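Local coordinates for protein cleavage stimulation factor 77 (Encephalitozoon cuniculi, PDB 2UY1) that probably binds mRNA as a nuclear, helical-repeat member of the Suppressor of forked family, relatives of which act in mRNA 3'-end processing, at residues E195-L206 with F218-Q228. Sequence-based numbering, arbitrary orientation.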
loop_
_atom_site.group_PDB
_atom_site.type_symbol
_atom_site.label_atom_id
_atom_site.label_comp_id
_atom_site.label_asym_id
_atom_site.label_seq_id
_atom_site.Cartn_x
_atom_site.Cartn_y
_atom_site.Cartn_z
ATOM N N GLU B 195 -17.282 -36.463 22.453
ATOM C CA GLU B 195 -15.872 -36.511 22.820
ATOM C C GLU B 195 -15.106 -37.705 22.190
ATOM O O GLU B 195 -14.016 -37.530 21.652
ATOM C CB GLU B 195 -15.753 -36.539 24.351
ATOM C CG GLU B 195 -14.316 -36.648 24.850
ATOM C CD GLU B 195 -14.150 -36.670 26.371
ATOM O OE1 GLU B 195 -15.070 -36.226 27.110
ATOM O OE2 GLU B 195 -13.046 -37.115 26.812
ATOM N N SER B 196 -15.696 -38.904 22.259
ATOM C CA SER B 196 -15.116 -40.126 21.734
ATOM C C SER B 196 -14.941 -39.988 20.210
ATOM O O SER B 196 -13.865 -40.246 19.626
ATOM C CB SER B 196 -16.048 -41.290 22.126
ATOM O OG SER B 196 -15.533 -42.542 21.719
ATOM N N ARG B 197 -16.007 -39.523 19.569
ATOM C CA ARG B 197 -15.955 -39.222 18.155
ATOM C C ARG B 197 -14.852 -38.217 17.798
ATOM O O ARG B 197 -14.212 -38.337 16.756
ATOM C CB ARG B 197 -17.303 -38.719 17.636
ATOM C CG ARG B 197 -17.280 -38.411 16.082
ATOM C CD ARG B 197 -18.655 -38.553 15.406
ATOM N NE ARG B 197 -18.594 -38.240 13.985
ATOM C CZ ARG B 197 -18.309 -39.123 13.023
ATOM N NH1 ARG B 197 -18.030 -40.404 13.332
ATOM N NH2 ARG B 197 -18.276 -38.719 11.757
ATOM N N MET B 198 -14.682 -37.214 18.643
ATOM C CA MET B 198 -13.743 -36.102 18.377
ATOM C C MET B 198 -12.277 -36.542 18.584
ATOM O O MET B 198 -11.357 -36.082 17.879
ATOM C CB MET B 198 -14.068 -34.907 19.302
ATOM C CG MET B 198 -15.343 -34.086 18.920
ATOM S SD MET B 198 -15.568 -33.847 17.145
ATOM C CE MET B 198 -14.074 -32.922 16.709
ATOM N N HIS B 199 -12.060 -37.420 19.562
ATOM C CA HIS B 199 -10.731 -38.001 19.788
ATOM C C HIS B 199 -10.292 -38.751 18.542
ATOM O O HIS B 199 -9.205 -38.510 18.047
ATOM C CB HIS B 199 -10.728 -38.918 21.003
ATOM C CG HIS B 199 -10.780 -38.185 22.319
ATOM N ND1 HIS B 199 -9.847 -37.241 22.686
ATOM C CD2 HIS B 199 -11.616 -38.311 23.377
ATOM C CE1 HIS B 199 -10.114 -36.800 23.902
ATOM N NE2 HIS B 199 -11.186 -37.434 24.345
ATOM N N PHE B 200 -11.168 -39.605 17.997
ATOM C CA PHE B 200 -10.835 -40.392 16.806
ATOM C C PHE B 200 -10.426 -39.482 15.666
ATOM O O PHE B 200 -9.410 -39.721 15.005
ATOM C CB PHE B 200 -11.998 -41.291 16.334
ATOM C CG PHE B 200 -11.804 -41.799 14.953
ATOM C CD1 PHE B 200 -11.025 -42.928 14.721
ATOM C CD2 PHE B 200 -12.318 -41.118 13.878
ATOM C CE1 PHE B 200 -10.802 -43.364 13.439
ATOM C CE2 PHE B 200 -12.101 -41.554 12.565
ATOM C CZ PHE B 200 -11.361 -42.674 12.348
ATOM N N ILE B 201 -11.261 -38.471 15.402
ATOM C CA ILE B 201 -11.039 -37.566 14.273
ATOM C C ILE B 201 -9.678 -36.878 14.406
ATOM O O ILE B 201 -8.906 -36.900 13.464
ATOM C CB ILE B 201 -12.268 -36.570 14.085
ATOM C CG1 ILE B 201 -13.478 -37.341 13.493
ATOM C CG2 ILE B 201 -11.908 -35.339 13.275
ATOM C CD1 ILE B 201 -14.741 -36.491 13.194
ATOM N N HIS B 202 -9.368 -36.306 15.574
ATOM C CA HIS B 202 -8.087 -35.608 15.791
ATOM C C HIS B 202 -6.873 -36.571 15.720
ATOM O O HIS B 202 -5.842 -36.244 15.131
ATOM C CB HIS B 202 -8.055 -34.903 17.154
ATOM C CG HIS B 202 -8.867 -33.639 17.217
ATOM N ND1 HIS B 202 -10.163 -33.605 17.699
ATOM C CD2 HIS B 202 -8.558 -32.363 16.871
ATOM C CE1 HIS B 202 -10.636 -32.369 17.604
ATOM N NE2 HIS B 202 -9.679 -31.594 17.118
ATOM N N ASN B 203 -6.998 -37.756 16.304
ATOM C CA ASN B 203 -5.901 -38.739 16.220
ATOM C C ASN B 203 -5.688 -39.255 14.814
ATOM O O ASN B 203 -4.543 -39.364 14.361
ATOM C CB ASN B 203 -6.153 -39.910 17.149
ATOM C CG ASN B 203 -5.780 -39.607 18.551
ATOM O OD1 ASN B 203 -6.637 -39.564 19.438
ATOM N ND2 ASN B 203 -4.499 -39.358 18.778
ATOM N N TYR B 204 -6.776 -39.604 14.127
ATOM C CA TYR B 204 -6.676 -40.028 12.718
ATOM C C TYR B 204 -6.019 -38.899 11.915
ATOM O O TYR B 204 -5.167 -39.160 11.106
ATOM C CB TYR B 204 -8.050 -40.335 12.123
ATOM C CG TYR B 204 -8.015 -40.767 10.674
ATOM C CD1 TYR B 204 -7.777 -42.121 10.348
ATOM C CD2 TYR B 204 -8.213 -39.866 9.635
ATOM C CE1 TYR B 204 -7.730 -42.552 9.046
ATOM C CE2 TYR B 204 -8.167 -40.317 8.295
ATOM C CZ TYR B 204 -7.920 -41.677 8.031
ATOM O OH TYR B 204 -7.872 -42.214 6.754
ATOM N N ILE B 205 -6.422 -37.650 12.133
ATOM C CA ILE B 205 -5.746 -36.510 11.481
ATOM C C ILE B 205 -4.242 -36.389 11.835
ATOM O O ILE B 205 -3.420 -36.070 10.976
ATOM C CB ILE B 205 -6.473 -35.181 11.734
ATOM C CG1 ILE B 205 -7.896 -35.233 11.167
ATOM C CG2 ILE B 205 -5.674 -34.016 11.143
ATOM C CD1 ILE B 205 -8.819 -34.125 11.679
ATOM N N LEU B 206 -3.901 -36.739 13.068
ATOM C CA LEU B 206 -2.529 -36.739 13.572
ATOM C C LEU B 206 -1.694 -37.793 12.881
ATOM O O LEU B 206 -0.517 -37.561 12.618
ATOM C CB LEU B 206 -2.492 -37.009 15.095
ATOM C CG LEU B 206 -2.083 -35.982 16.177
ATOM C CD1 LEU B 206 -2.690 -34.643 15.922
ATOM C CD2 LEU B 206 -2.437 -36.468 17.567
ATOM N N PHE B 218 -4.448 -28.101 16.594
ATOM C CA PHE B 218 -5.916 -28.324 16.539
ATOM C C PHE B 218 -6.410 -29.182 17.719
ATOM O O PHE B 218 -7.344 -28.809 18.444
ATOM C CB PHE B 218 -6.371 -29.079 15.285
ATOM C CG PHE B 218 -6.140 -28.379 13.966
ATOM C CD1 PHE B 218 -5.956 -26.990 13.854
ATOM C CD2 PHE B 218 -6.197 -29.133 12.804
ATOM C CE1 PHE B 218 -5.760 -26.372 12.594
ATOM C CE2 PHE B 218 -6.019 -28.529 11.565
ATOM C CZ PHE B 218 -5.783 -27.151 11.465
ATOM N N TYR B 219 -5.771 -30.334 17.900
ATOM C CA TYR B 219 -6.074 -31.265 19.010
ATOM C C TYR B 219 -5.759 -30.680 20.365
ATOM O O TYR B 219 -6.556 -30.808 21.310
ATOM C CB TYR B 219 -5.321 -32.596 18.819
ATOM C CG TYR B 219 -5.886 -33.783 19.602
ATOM C CD1 TYR B 219 -7.211 -33.800 20.015
ATOM C CD2 TYR B 219 -5.123 -34.924 19.825
ATOM C CE1 TYR B 219 -7.756 -34.893 20.668
ATOM C CE2 TYR B 219 -5.634 -36.018 20.529
ATOM C CZ TYR B 219 -6.931 -36.011 20.932
ATOM O OH TYR B 219 -7.441 -37.097 21.624
ATOM N N SER B 220 -4.595 -30.057 20.503
ATOM C CA SER B 220 -4.250 -29.412 21.768
ATOM C C SER B 220 -5.381 -28.458 22.207
ATOM O O SER B 220 -5.817 -28.469 23.373
ATOM C CB SER B 220 -2.922 -28.648 21.601
ATOM O OG SER B 220 -2.642 -27.840 22.754
ATOM N N GLU B 221 -5.841 -27.638 21.248
ATOM C CA GLU B 221 -6.879 -26.630 21.504
ATOM C C GLU B 221 -8.187 -27.302 21.851
ATOM O O GLU B 221 -8.802 -26.933 22.819
ATOM C CB GLU B 221 -7.073 -25.678 20.340
ATOM C CG GLU B 221 -6.001 -24.564 20.225
ATOM C CD GLU B 221 -5.907 -23.626 21.424
ATOM O OE1 GLU B 221 -6.808 -22.770 21.619
ATOM O OE2 GLU B 221 -4.894 -23.693 22.151
ATOM N N TYR B 222 -8.559 -28.332 21.096
ATOM C CA TYR B 222 -9.738 -29.127 21.428
ATOM C C TYR B 222 -9.647 -29.669 22.853
ATOM O O TYR B 222 -10.586 -29.550 23.641
ATOM C CB TYR B 222 -9.933 -30.267 20.438
ATOM C CG TYR B 222 -10.988 -31.213 20.930
ATOM C CD1 TYR B 222 -12.340 -30.849 20.898
ATOM C CD2 TYR B 222 -10.646 -32.459 21.460
ATOM C CE1 TYR B 222 -13.341 -31.723 21.363
ATOM C CE2 TYR B 222 -11.636 -33.334 21.919
ATOM C CZ TYR B 222 -12.974 -32.959 21.875
ATOM O OH TYR B 222 -13.954 -33.812 22.347
ATOM N N LEU B 223 -8.497 -30.242 23.182
ATOM C CA LEU B 223 -8.289 -30.888 24.473
ATOM C C LEU B 223 -8.350 -29.890 25.607
ATOM O O LEU B 223 -8.876 -30.218 26.669
ATOM C CB LEU B 223 -6.936 -31.585 24.508
ATOM C CG LEU B 223 -6.951 -32.977 23.875
ATOM C CD1 LEU B 223 -5.514 -33.484 23.862
ATOM C CD2 LEU B 223 -7.921 -33.985 24.553
ATOM N N ILE B 224 -7.834 -28.679 25.368
ATOM C CA ILE B 224 -7.830 -27.590 26.367
ATOM C C ILE B 224 -9.281 -27.172 26.652
ATOM O O ILE B 224 -9.646 -26.888 27.777
ATOM C CB ILE B 224 -6.957 -26.383 25.892
ATOM C CG1 ILE B 224 -5.455 -26.734 25.916
ATOM C CG2 ILE B 224 -7.233 -25.114 26.696
ATOM C CD1 ILE B 224 -4.494 -25.530 25.601
ATOM N N GLY B 225 -10.117 -27.185 25.632
ATOM C CA GLY B 225 -11.482 -26.673 25.757
ATOM C C GLY B 225 -12.388 -27.660 26.443
ATOM O O GLY B 225 -13.419 -27.270 27.007
ATOM N N ILE B 226 -11.998 -28.939 26.415
ATOM C CA ILE B 226 -12.678 -29.969 27.226
ATOM C C ILE B 226 -12.077 -30.231 28.579
ATOM O O ILE B 226 -12.499 -31.145 29.278
ATOM C CB ILE B 226 -12.954 -31.334 26.495
ATOM C CG1 ILE B 226 -11.676 -32.068 26.071
ATOM C CG2 ILE B 226 -13.966 -31.143 25.393
ATOM C CD1 ILE B 226 -12.038 -33.416 25.368
ATOM N N GLY B 227 -11.132 -29.393 28.973
ATOM C CA GLY B 227 -10.521 -29.519 30.277
ATOM C C GLY B 227 -9.461 -30.617 30.327
ATOM O O GLY B 227 -9.173 -31.144 31.414
ATOM N N GLN B 228 -8.902 -31.010 29.178
ATOM C CA GLN B 228 -7.836 -32.041 29.169
ATOM C C GLN B 228 -6.455 -31.490 28.751
ATOM O O GLN B 228 -5.774 -32.066 27.896
ATOM C CB GLN B 228 -8.242 -33.305 28.353
ATOM C CG GLN B 228 -9.197 -34.230 29.081
ATOM C CD GLN B 228 -9.979 -35.187 28.166
ATOM O OE1 GLN B 228 -9.421 -35.856 27.256
ATOM N NE2 GLN B 228 -11.299 -35.277 28.424
HETATM O O HOH W 1 -9.937 -28.852 16.916
#
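The phenol ring of Tyr219 lies between two residues: CB of His202 makes a CH-pi contact over one face, and CD1 of Leu223, from its own helix, covers the centre of the other. At its edge the hydroxyl meets His199 in a short hydrogen bond, 2.6 Å from Tyr219 OH to His199 ND1; tyrosine suits the place by joining a flat apolar ring to a polar end. Histidine suits its own because its two ring nitrogens bond in different directions: NE2 donates to Glu195 OE2 (3.1 Å), on the anti lone pair of the carboxylate. That same oxygen takes a nearly straight bond from Gln228 NE2 (3.0 Å, 179°), arriving from above the carboxylate plane, so two donors grip it. Tyr222 turns its edge to a face of His199, a T-shaped pair with planes 84° apart, while its hydroxyl end rests on CB of Met198. The His202 ring runs nearly parallel to both tyrosines but slid aside; its ND1 donates to Met198 O (2.8 Å), and a water links its NE2 to Phe218 O. Tyr219 sits as a knob among His199, His202, Asn203 and Leu206, Tyr222 among Glu195, Met198, His199 and His202. Beyond them, Gly227, readily taking positive phi, closes helix 213-225 in a Schellman motif. Nearly antiparallel, the helices form a hairpin flanked by helices 173-184 and 229-242, the packing characteristic of TPR-like (HAT) helical repeats.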